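Long-range contacts in PhnB protein (Bacillus cereus, PDB 3OMS), which is of unproven function but belongs to the glyoxalase superfamily and was named a putative 3-demethylubiquinone-9 3-methyltransferase of the PhnB type: residues Glu36-Arg42 with Val54-Thr60; Gln9-Leu15 with Gln64-Ile69; Glu23-Tyr28 with Asp126-Trp132. The contacts are given in a common frame with arbitrary orientation. Where two conformers were deposited one is given. Residues are numbered along the deposited sequence.

Interaction 1. Residues Glu36-Arg42 with Val54-Thr60; sequences EIVSISR and VIHATFT
A beta hairpin whose two arms carry classic bulges is built here, strands 37-42 and 56-60 running antiparallel at 175° with their axes 4.5 Å apart. Glu36 opens the pairing: its N donates to Thr60 OG1 (3.0 Å) and its O accepts from Thr60 N (2.9 Å). Ile37 (m) forms a non-hydrogen-bonded pair with Phe59, CA to CA 4.3 Å. Val38, with helix-like backbone angles (-93/-53), and Ser39 both face Thr58, whose O accepts from Val38 N at 2.9 Å and Ser39 N at 3.2 Å; Ser39 O receives Thr58 N at 3.0 Å, and a water bridges Ser39 OG (2.6 Å) and His56 ND1 (2.5 Å). Ile40 (t, t) lies across from Ala57, CB to CB 4.1 Å, and its CD1 reaches Val54 CG2 at 3.9 Å. Ser41 meets the second bulge: Ile55 (-67/-56) and His56 both face it, Ser41 N donating to His56 O (2.9 Å) and Ser41 O accepting from Ile55 N (2.8 Å). With Ser41 and His56 both p, Ser41 CB sits 4.1 Å from the His56 ring centroid, a CH-pi contact. Arg42 pairs with Val54, CA to CA 4.4 Å. Ile37, Ile40, Ala57 and Phe59 pack on helix 21-29, with Val54 beside Ile40 on the same face and Arg42 salt-bridged to Glu22 at its end; a largely apolar face thus covers the helix, while the other carries hydroxyls and an imidazole linked through water.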
loop_
_atom_site.group_PDB
_atom_site.type_symbol
_atom_site.label_atom_id
_atom_site.label_comp_id
_atom_site.label_asym_id
_atom_site.label_seq_id
_atom_site.Cartn_x
_atom_site.Cartn_y
_atom_site.Cartn_z
ATOM N N GLU A 36 2.820 2.080 -17.350
ATOM C CA GLU A 36 1.697 2.310 -18.265
ATOM C C GLU A 36 0.401 1.766 -17.740
ATOM O O GLU A 36 0.367 0.873 -16.879
ATOM C CB GLU A 36 2.002 1.680 -19.627
ATOM C CG GLU A 36 2.673 0.397 -19.535
ATOM C CD GLU A 36 3.397 -0.006 -20.820
ATOM O OE1 GLU A 36 3.802 0.843 -21.644
ATOM O OE2 GLU A 36 3.606 -1.201 -20.999
ATOM N N ILE A 37 -0.675 2.304 -18.272
ATOM C CA ILE A 37 -1.973 1.731 -18.035
ATOM C C ILE A 37 -2.067 0.423 -18.811
ATOM O O ILE A 37 -1.663 0.361 -19.955
ATOM C CB ILE A 37 -3.116 2.691 -18.380
ATOM C CG1 ILE A 37 -3.032 3.925 -17.417
ATOM C CG2 ILE A 37 -4.455 1.993 -18.166
ATOM C CD1 ILE A 37 -3.898 5.044 -17.792
ATOM N N VAL A 38 -2.465 -0.633 -18.105
ATOM C CA VAL A 38 -2.628 -1.981 -18.675
ATOM C C VAL A 38 -4.071 -2.224 -19.148
ATOM O O VAL A 38 -4.313 -2.667 -20.291
ATOM C CB VAL A 38 -2.174 -3.111 -17.672
ATOM C CG1 VAL A 38 -2.525 -4.495 -18.237
ATOM C CG2 VAL A 38 -0.643 -3.019 -17.437
ATOM N N SER A 39 -5.019 -1.977 -18.241
ATOM C CA SER A 39 -6.442 -2.222 -18.497
ATOM C C SER A 39 -7.273 -1.230 -17.729
ATOM O O SER A 39 -6.878 -0.794 -16.630
ATOM C CB SER A 39 -6.848 -3.645 -18.107
ATOM O OG SER A 39 -6.616 -3.931 -16.738
ATOM N N ILE A 40 -8.426 -0.869 -18.275
ATOM C CA ILE A 40 -9.316 0.071 -17.559
ATOM C C ILE A 40 -10.739 -0.183 -18.003
ATOM O O ILE A 40 -11.004 -0.276 -19.217
ATOM C CB ILE A 40 -8.911 1.556 -17.817
ATOM C CG1 ILE A 40 -9.910 2.535 -17.155
ATOM C CG2 ILE A 40 -8.821 1.836 -19.352
ATOM C CD1 ILE A 40 -9.403 3.974 -17.028
ATOM N N SER A 41 -11.652 -0.380 -17.050
ATOM C CA SER A 41 -13.085 -0.417 -17.374
ATOM C C SER A 41 -13.790 0.676 -16.578
ATOM O O SER A 41 -13.411 0.970 -15.436
ATOM C CB SER A 41 -13.700 -1.785 -17.081
ATOM O OG SER A 41 -13.310 -2.212 -15.796
ATOM N N ARG A 42 -14.779 1.307 -17.220
ATOM C CA ARG A 42 -15.478 2.482 -16.701
ATOM C C ARG A 42 -16.971 2.234 -16.666
ATOM O O ARG A 42 -17.502 1.553 -17.538
ATOM C CB ARG A 42 -15.240 3.671 -17.619
ATOM C CG ARG A 42 -13.788 4.014 -17.821
ATOM C CD ARG A 42 -13.645 5.298 -18.607
ATOM N NE ARG A 42 -12.249 5.578 -18.934
ATOM C CZ ARG A 42 -11.612 5.099 -20.008
ATOM N NH1 ARG A 42 -12.228 4.279 -20.843
ATOM N NH2 ARG A 42 -10.337 5.429 -20.241
ATOM N N VAL A 54 -13.964 4.782 -12.830
ATOM C CA VAL A 54 -13.297 3.479 -12.987
ATOM C C VAL A 54 -13.967 2.359 -12.175
ATOM O O VAL A 54 -14.034 2.398 -10.925
ATOM C CB VAL A 54 -11.817 3.589 -12.626
ATOM C CG1 VAL A 54 -11.084 2.200 -12.621
ATOM C CG2 VAL A 54 -11.109 4.572 -13.587
ATOM N N ILE A 55 -14.443 1.346 -12.883
ATOM C CA ILE A 55 -14.849 0.106 -12.261
ATOM C C ILE A 55 -13.625 -0.609 -11.678
ATOM O O ILE A 55 -13.572 -0.949 -10.489
ATOM C CB ILE A 55 -15.521 -0.862 -13.263
ATOM C CG1 ILE A 55 -16.733 -0.233 -13.969
ATOM C CG2 ILE A 55 -15.975 -2.136 -12.553
ATOM C CD1 ILE A 55 -17.355 -1.188 -15.065
ATOM N N HIS A 56 -12.645 -0.856 -12.546
ATOM C CA HIS A 56 -11.371 -1.432 -12.145
ATOM C C HIS A 56 -10.343 -1.025 -13.187
ATOM O O HIS A 56 -10.689 -0.906 -14.365
ATOM C CB HIS A 56 -11.466 -2.962 -11.989
ATOM C CG HIS A 56 -11.866 -3.697 -13.235
ATOM N ND1 HIS A 56 -10.973 -3.997 -14.244
ATOM C CD2 HIS A 56 -13.055 -4.222 -13.618
ATOM C CE1 HIS A 56 -11.600 -4.658 -15.202
ATOM N NE2 HIS A 56 -12.864 -4.809 -14.847
ATOM N N ALA A 57 -9.112 -0.809 -12.742
ATOM C CA ALA A 57 -7.980 -0.545 -13.638
ATOM C C ALA A 57 -6.704 -1.135 -13.054
ATOM O O ALA A 57 -6.520 -1.161 -11.813
ATOM C CB ALA A 57 -7.816 0.972 -13.885
ATOM N N THR A 58 -5.831 -1.613 -13.951
ATOM C CA THR A 58 -4.503 -2.131 -13.606
ATOM C C THR A 58 -3.496 -1.301 -14.343
ATOM O O THR A 58 -3.681 -0.977 -15.508
ATOM C CB THR A 58 -4.333 -3.592 -13.994
ATOM O OG1 THR A 58 -5.263 -4.375 -13.244
ATOM C CG2 THR A 58 -2.861 -4.113 -13.801
ATOM N N PHE A 59 -2.428 -0.913 -13.647
ATOM C CA PHE A 59 -1.340 -0.159 -14.265
ATOM C C PHE A 59 -0.043 -0.586 -13.675
ATOM O O PHE A 59 -0.015 -1.172 -12.579
ATOM C CB PHE A 59 -1.525 1.343 -14.081
ATOM C CG PHE A 59 -1.568 1.807 -12.660
ATOM C CD1 PHE A 59 -0.509 2.568 -12.111
ATOM C CD2 PHE A 59 -2.721 1.608 -11.874
ATOM C CE1 PHE A 59 -0.579 3.060 -10.804
ATOM C CE2 PHE A 59 -2.762 2.079 -10.544
ATOM C CZ PHE A 59 -1.689 2.808 -10.017
ATOM N N THR A 60 1.060 -0.277 -14.358
ATOM C CA THR A 60 2.364 -0.593 -13.815
ATOM C C THR A 60 3.096 0.716 -13.423
ATOM O O THR A 60 2.888 1.767 -14.023
ATOM C CB THR A 60 3.220 -1.367 -14.792
ATOM O OG1 THR A 60 3.344 -0.598 -16.013
ATOM C CG2 THR A 60 2.645 -2.751 -15.050
HETATM O O HOH W 1 -8.588 -3.711 -15.072
#

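Interaction 2. Residues Gln9-Leu15 with Gln64-Ile69; sequences QKITTFL and QEFMCI
Parallel pairing between strands far apart in sequence joins the first and fourth strands of a four-stranded mixed sheet, as the 1-4-3-2 order of the beta-alpha-beta-beta-beta module of the glyoxalase superfamily requires. Strands 11-15 and 64-69 have axes 4.5 Å apart, crossing at -24°. Phe14 lies opposite Met67 (CA to CA 4.6 Å) and Leu15 opposite Cys68 (CA to CA 4.5 Å), held by three backbone hydrogen bonds: Met67 N to Thr13 O (3.1 Å), Leu15 N to Met67 O (2.8 Å) and Ile69 N to Leu15 O (3.0 Å). Before the strand begins, the Gln9 side chain (chi1 -137°, chi2 t, chi3 -80°) takes the place of a backbone partner, OE1 accepting from Glu65 N at 3.0 Å and NE2 donating to Glu65 O at 3.1 Å. Thr12 (m) sets CG2 3.8 Å from Met67 CG, while a water joins its OG1 to Glu65 OE1. Phe14, chi1 t, swings its ring along the partner strand: CD1 lies 3.7 Å from Met67 CB and CZ 3.5 Å from Ile69 CG2 (Ile69 p, t). Selenomethionine Met67 (m, t, p) places SE at the ring edge, 5.3 Å from the Phe14 centroid, a Met-aromatic contact. On the reverse face Phe66 (m) brings CE1 to 3.7 Å from Thr13 CB, and Leu15 is m, p. Strand 54-61 flanks 64-70 on its other edge, Cys68 packs on helix 21-29, and residues 11-15 pair antiparallel with a strand of the second subunit, continuing the sheet across the dimer interface.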
loop_
_atom_site.group_PDB
_atom_site.type_symbol
_atom_site.label_atom_id
_atom_site.label_comp_id
_atom_site.label_asym_id
_atom_site.label_seq_id
_atom_site.Cartn_x
_atom_site.Cartn_y
_atom_site.Cartn_z
ATOM N N GLN A 9 2.532 -11.877 -10.095
ATOM C CA GLN A 9 2.445 -11.002 -8.795
ATOM C C GLN A 9 1.397 -11.392 -7.711
ATOM O O GLN A 9 0.197 -11.148 -7.837
ATOM C CB GLN A 9 2.313 -9.516 -9.179
ATOM C CG GLN A 9 3.170 -8.633 -8.354
ATOM C CD GLN A 9 3.010 -7.166 -8.702
ATOM O OE1 GLN A 9 3.589 -6.657 -9.682
ATOM N NE2 GLN A 9 2.221 -6.476 -7.904
ATOM N N LYS A 10 1.823 -11.967 -6.588
ATOM C CA LYS A 10 0.855 -12.477 -5.633
ATOM C C LYS A 10 0.108 -11.375 -4.856
ATOM O O LYS A 10 -1.083 -11.509 -4.541
ATOM C CB LYS A 10 1.528 -13.390 -4.628
ATOM C CG LYS A 10 0.579 -14.010 -3.626
ATOM C CD LYS A 10 1.067 -15.331 -3.121
ATOM C CE LYS A 10 -0.064 -16.239 -2.780
ATOM N NZ LYS A 10 -0.456 -17.142 -3.906
ATOM N N ILE A 11 0.850 -10.352 -4.475
ATOM C CA ILE A 11 0.316 -9.230 -3.701
ATOM C C ILE A 11 0.447 -7.941 -4.513
ATOM O O ILE A 11 1.552 -7.550 -5.013
ATOM C CB ILE A 11 1.000 -9.119 -2.366
ATOM C CG1 ILE A 11 0.833 -10.428 -1.579
ATOM C CG2 ILE A 11 0.492 -7.867 -1.603
ATOM C CD1 ILE A 11 1.640 -10.472 -0.439
ATOM N N THR A 12 -0.711 -7.332 -4.730
ATOM C CA THR A 12 -0.827 -6.131 -5.508
ATOM C C THR A 12 -1.389 -5.003 -4.660
ATOM O O THR A 12 -2.468 -5.136 -4.058
ATOM C CB THR A 12 -1.723 -6.320 -6.719
ATOM O OG1 THR A 12 -1.175 -7.353 -7.510
ATOM C CG2 THR A 12 -1.768 -5.097 -7.553
ATOM N N THR A 13 -0.667 -3.910 -4.602
ATOM C CA THR A 13 -1.156 -2.743 -3.879
ATOM C C THR A 13 -2.315 -2.078 -4.657
ATOM O O THR A 13 -2.226 -1.901 -5.875
ATOM C CB THR A 13 0.064 -1.790 -3.557
ATOM O OG1 THR A 13 0.960 -2.548 -2.732
ATOM C CG2 THR A 13 -0.439 -0.534 -2.833
ATOM N N PHE A 14 -3.416 -1.755 -3.945
ATOM C CA PHE A 14 -4.737 -1.506 -4.507
ATOM C C PHE A 14 -5.238 -0.184 -3.899
ATOM O O PHE A 14 -5.373 -0.032 -2.650
ATOM C CB PHE A 14 -5.673 -2.634 -4.127
ATOM C CG PHE A 14 -7.051 -2.613 -4.772
ATOM C CD1 PHE A 14 -7.422 -3.622 -5.661
ATOM C CD2 PHE A 14 -8.022 -1.673 -4.389
ATOM C CE1 PHE A 14 -8.680 -3.661 -6.214
ATOM C CE2 PHE A 14 -9.288 -1.723 -4.936
ATOM C CZ PHE A 14 -9.603 -2.755 -5.856
ATOM N N LEU A 15 -5.476 0.789 -4.778
ATOM C CA LEU A 15 -5.873 2.119 -4.364
ATOM C C LEU A 15 -7.351 2.387 -4.692
ATOM O O LEU A 15 -7.796 2.231 -5.836
ATOM C CB LEU A 15 -4.945 3.160 -5.014
ATOM C CG LEU A 15 -3.494 3.297 -4.522
ATOM C CD1 LEU A 15 -2.582 2.066 -4.770
ATOM C CD2 LEU A 15 -2.873 4.551 -5.177
ATOM N N GLN A 64 5.979 -2.838 -11.987
ATOM C CA GLN A 64 5.213 -3.433 -10.886
ATOM C C GLN A 64 3.744 -3.103 -11.064
ATOM O O GLN A 64 3.408 -1.966 -11.276
ATOM C CB GLN A 64 5.691 -2.896 -9.536
ATOM C CG GLN A 64 4.933 -3.440 -8.315
ATOM C CD GLN A 64 5.440 -2.868 -6.984
ATOM O OE1 GLN A 64 6.432 -2.133 -6.947
ATOM N NE2 GLN A 64 4.732 -3.169 -5.895
ATOM N N GLU A 65 2.887 -4.097 -10.972
ATOM C CA GLU A 65 1.463 -3.869 -11.148
ATOM C C GLU A 65 0.865 -3.267 -9.893
ATOM O O GLU A 65 1.204 -3.699 -8.779
ATOM C CB GLU A 65 0.691 -5.144 -11.491
ATOM C CG GLU A 65 0.857 -5.639 -12.914
ATOM C CD GLU A 65 0.243 -7.035 -13.137
ATOM O OE1 GLU A 65 -0.718 -7.422 -12.420
ATOM O OE2 GLU A 65 0.742 -7.762 -14.024
ATOM N N PHE A 66 -0.005 -2.290 -10.111
ATOM C CA PHE A 66 -0.890 -1.667 -9.129
ATOM C C PHE A 66 -2.315 -1.759 -9.659
ATOM O O PHE A 66 -2.527 -1.887 -10.865
ATOM C CB PHE A 66 -0.476 -0.229 -8.881
ATOM C CG PHE A 66 0.839 -0.130 -8.170
ATOM C CD1 PHE A 66 0.878 0.015 -6.760
ATOM C CD2 PHE A 66 2.024 -0.289 -8.855
ATOM C CE1 PHE A 66 2.062 0.037 -6.103
ATOM C CE2 PHE A 66 3.244 -0.261 -8.187
ATOM C CZ PHE A 66 3.272 -0.109 -6.809
HETATM N N MSE A 67 -3.293 -1.765 -8.753
HETATM C CA MSE A 67 -4.675 -1.708 -9.118
HETATM C C MSE A 67 -5.335 -0.485 -8.508
HETATM O O MSE A 67 -4.953 0.006 -7.408
HETATM C CB MSE A 67 -5.365 -2.982 -8.668
HETATM C CG MSE A 67 -4.925 -4.204 -9.410
HETATM SE SE MSE A 67 -5.470 -5.803 -8.461
HETATM C CE MSE A 67 -7.315 -5.791 -8.916
ATOM N N CYS A 68 -6.365 0.023 -9.193
ATOM C CA CYS A 68 -7.213 1.060 -8.580
ATOM C C CYS A 68 -8.630 0.936 -9.033
ATOM O O CYS A 68 -8.939 0.260 -10.015
ATOM C CB CYS A 68 -6.653 2.478 -8.850
ATOM S SG CYS A 68 -6.672 2.953 -10.603
ATOM N N ILE A 69 -9.524 1.542 -8.238
ATOM C CA ILE A 69 -10.908 1.701 -8.579
ATOM C C ILE A 69 -11.386 3.095 -8.166
ATOM O O ILE A 69 -10.743 3.732 -7.334
ATOM C CB ILE A 69 -11.828 0.681 -7.856
ATOM C CG1 ILE A 69 -11.905 0.985 -6.339
ATOM C CG2 ILE A 69 -11.413 -0.780 -8.120
ATOM C CD1 ILE A 69 -12.808 0.063 -5.546
HETATM O O HOH W 2 -1.554 -7.814 -10.159
HETATM O O HOH W 3 1.721 -3.609 -6.131
#

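Interaction 3. Residues Glu23-Tyr28 with Asp126-Trp132; sequences EAMNFY and DKYGVSW
Two short hydroxyl-to-carboxylate hydrogen bonds tie the helix 21-29 to the turn that precedes strand 131-136: Tyr128 OH donates to Glu23 OE2 at 2.5 Å, and Tyr28 OH to Asp126 OD2 at 2.6 Å. Asp126 (p) is the hub of the loop. Its OD2 also accepts from Trp132 NE1 at 2.9 Å, while its OD1 takes Tyr128 N at 2.8 Å, forming an Asx turn, and Val130 N at 3.0 Å. The backbone makes a type I beta turn from Asp126 to Gly129, with Gly129 N 2.8 Å from Asp126 O; Gly129 itself has a positive phi (95/-2), at which a CB would be jammed against the preceding carbonyl oxygen. Next comes a cation-pi contact: Lys127, chi1 p and chi2 t with chi3 and chi4 p, curls NZ over the Phe27 ring (chi1 t), 3.6 Å from its centroid. In the glyoxalase superfamily each beta-alpha-beta-beta-beta module contributes one helix and a four-stranded sheet of order 1-4-3-2; here the helix of the first module meets the entry to the last strand of the second. Outward from the polar centre the rings pack. Ala24 CB lies over the Tyr128 ring (m), 3.9 Å from its centroid and 10° off the normal, and Phe27 CD2 approaches Tyr128 CE2 at 3.9 Å. Trp132 (m) points its edge at the face of Tyr28 (m) in a T-shaped pair, centroids 5.2 Å apart and planes at 67°. Val130 CG2 comes within 3.4 Å of Tyr28 OH, and the Val130 side chain also meets Leu15, Leu85 and Phe79.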
loop_
_atom_site.group_PDB
_atom_site.type_symbol
_atom_site.label_atom_id
_atom_site.label_comp_id
_atom_site.label_asym_id
_atom_site.label_seq_id
_atom_site.Cartn_x
_atom_site.Cartn_y
_atom_site.Cartn_z
ATOM N N GLU A 23 -7.519 9.951 -13.545
ATOM C CA GLU A 23 -6.594 11.070 -13.524
ATOM C C GLU A 23 -5.318 10.712 -12.745
ATOM O O GLU A 23 -4.203 11.041 -13.152
ATOM C CB GLU A 23 -7.276 12.292 -12.898
ATOM C CG GLU A 23 -6.466 13.588 -12.908
ATOM C CD GLU A 23 -7.149 14.627 -11.992
ATOM O OE1 GLU A 23 -8.273 15.031 -12.312
ATOM O OE2 GLU A 23 -6.606 14.960 -10.944
ATOM N N ALA A 24 -5.497 10.040 -11.614
ATOM C CA ALA A 24 -4.385 9.699 -10.736
ATOM C C ALA A 24 -3.442 8.750 -11.404
ATOM O O ALA A 24 -2.209 8.962 -11.421
ATOM C CB ALA A 24 -4.920 9.082 -9.406
HETATM N N MSE A 25 -4.017 7.721 -12.046
HETATM C CA MSE A 25 -3.226 6.766 -12.792
HETATM C C MSE A 25 -2.447 7.384 -13.935
HETATM O O MSE A 25 -1.267 7.091 -14.145
HETATM C CB MSE A 25 -4.169 5.688 -13.356
HETATM C CG MSE A 25 -3.562 4.521 -13.911
HETATM SE SE MSE A 25 -5.009 3.112 -13.950
HETATM C CE MSE A 25 -6.307 4.116 -15.053
ATOM N N ASN A 26 -3.112 8.236 -14.705
ATOM C CA ASN A 26 -2.414 8.950 -15.770
ATOM C C ASN A 26 -1.246 9.778 -15.217
ATOM O O ASN A 26 -0.159 9.828 -15.815
ATOM C CB ASN A 26 -3.412 9.778 -16.616
ATOM C CG ASN A 26 -4.151 8.895 -17.651
ATOM O OD1 ASN A 26 -3.568 8.466 -18.612
ATOM N ND2 ASN A 26 -5.389 8.618 -17.422
ATOM N N PHE A 27 -1.452 10.387 -14.056
ATOM C CA PHE A 27 -0.398 11.171 -13.391
ATOM C C PHE A 27 0.735 10.284 -12.958
ATOM O O PHE A 27 1.891 10.542 -13.319
ATOM C CB PHE A 27 -0.995 11.917 -12.195
ATOM C CG PHE A 27 0.013 12.695 -11.383
ATOM C CD1 PHE A 27 0.845 13.629 -11.980
ATOM C CD2 PHE A 27 0.064 12.535 -10.006
ATOM C CE1 PHE A 27 1.742 14.394 -11.210
ATOM C CE2 PHE A 27 0.932 13.284 -9.233
ATOM C CZ PHE A 27 1.772 14.202 -9.822
ATOM N N TYR A 28 0.424 9.184 -12.264
ATOM C CA TYR A 28 1.488 8.323 -11.699
ATOM C C TYR A 28 2.330 7.663 -12.783
ATOM O O TYR A 28 3.551 7.594 -12.691
ATOM C CB TYR A 28 0.902 7.238 -10.801
ATOM C CG TYR A 28 0.181 7.771 -9.577
ATOM C CD1 TYR A 28 0.511 9.023 -8.994
ATOM C CD2 TYR A 28 -0.802 7.019 -8.974
ATOM C CE1 TYR A 28 -0.162 9.458 -7.879
ATOM C CE2 TYR A 28 -1.486 7.451 -7.911
ATOM C CZ TYR A 28 -1.170 8.672 -7.339
ATOM O OH TYR A 28 -1.874 9.011 -6.220
ATOM N N ASP A 126 0.353 13.297 -1.852
ATOM C CA ASP A 126 0.088 13.959 -3.120
ATOM C C ASP A 126 -1.315 14.609 -3.114
ATOM O O ASP A 126 -2.062 14.570 -2.113
ATOM C CB ASP A 126 0.343 12.994 -4.285
ATOM C CG ASP A 126 -0.682 11.881 -4.361
ATOM O OD1 ASP A 126 -1.756 12.055 -3.718
ATOM O OD2 ASP A 126 -0.407 10.888 -5.092
ATOM N N LYS A 127 -1.663 15.239 -4.215
ATOM C CA LYS A 127 -2.923 15.965 -4.323
ATOM C C LYS A 127 -4.142 15.060 -4.109
ATOM O O LYS A 127 -5.248 15.552 -3.921
ATOM C CB LYS A 127 -3.041 16.680 -5.673
ATOM C CG LYS A 127 -3.184 15.793 -6.918
ATOM C CD LYS A 127 -3.314 16.605 -8.197
ATOM C CE LYS A 127 -1.978 17.205 -8.677
ATOM N NZ LYS A 127 -0.889 16.296 -9.173
ATOM N N TYR A 128 -3.959 13.749 -4.260
ATOM C CA TYR A 128 -5.051 12.801 -4.045
ATOM C C TYR A 128 -5.095 12.284 -2.628
ATOM O O TYR A 128 -5.994 11.521 -2.282
ATOM C CB TYR A 128 -4.936 11.634 -5.070
ATOM C CG TYR A 128 -4.840 12.110 -6.499
ATOM C CD1 TYR A 128 -5.952 12.631 -7.149
ATOM C CD2 TYR A 128 -3.624 12.107 -7.186
ATOM C CE1 TYR A 128 -5.871 13.118 -8.436
ATOM C CE2 TYR A 128 -3.545 12.574 -8.437
ATOM C CZ TYR A 128 -4.664 13.085 -9.072
ATOM O OH TYR A 128 -4.562 13.581 -10.352
ATOM N N GLY A 129 -4.087 12.618 -1.819
ATOM C CA GLY A 129 -3.974 12.146 -0.473
ATOM C C GLY A 129 -3.098 10.910 -0.287
ATOM O O GLY A 129 -2.878 10.478 0.862
ATOM N N VAL A 130 -2.563 10.378 -1.378
ATOM C CA VAL A 130 -1.705 9.193 -1.345
ATOM C C VAL A 130 -0.313 9.559 -0.824
ATOM O O VAL A 130 0.257 10.586 -1.250
ATOM C CB VAL A 130 -1.558 8.530 -2.727
ATOM C CG1 VAL A 130 -0.490 7.352 -2.671
ATOM C CG2 VAL A 130 -2.914 8.014 -3.174
ATOM N N SER A 131 0.187 8.794 0.151
ATOM C CA SER A 131 1.458 9.140 0.830
ATOM C C SER A 131 2.650 8.463 0.136
ATOM O O SER A 131 2.682 7.201 -0.077
ATOM C CB SER A 131 1.407 8.710 2.265
ATOM O OG SER A 131 2.358 9.372 3.080
ATOM N N TRP A 132 3.637 9.300 -0.178
ATOM C CA TRP A 132 4.850 8.888 -0.870
ATOM C C TRP A 132 6.109 9.295 -0.090
ATOM O O TRP A 132 6.237 10.446 0.411
ATOM C CB TRP A 132 4.921 9.577 -2.213
ATOM C CG TRP A 132 3.869 9.256 -3.211
ATOM C CD1 TRP A 132 2.658 9.847 -3.317
ATOM C CD2 TRP A 132 3.955 8.313 -4.291
ATOM N NE1 TRP A 132 1.980 9.351 -4.395
ATOM C CE2 TRP A 132 2.740 8.387 -5.002
ATOM C CE3 TRP A 132 4.939 7.427 -4.728
ATOM C CZ2 TRP A 132 2.479 7.615 -6.142
ATOM C CZ3 TRP A 132 4.664 6.622 -5.834
ATOM C CH2 TRP A 132 3.448 6.743 -6.546
#

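Taken together, the contacts illustrate how a repeated module is assembled and then joined to the second module of the same chain. Interactions 1 and 2, centres 10 Å apart, are the outer pairings of one sheet, linked through the middle by Phe59 O to Phe66 N (2.7 Å) and Ala57 O to Cys68 N (2.9 Å), both probable hydrogen bonds. Interaction 3, whose centre lies about 15 Å and 14 Å from those of interactions 1 and 2, connects this module's helix to the second module. Met25 reaches back from the helix: its SE is 3.4 Å from Phe59 CD2 and 3.7 Å from Cys68 SG. Leu15 CD2 meets Val130 CG2 at 4.0 Å.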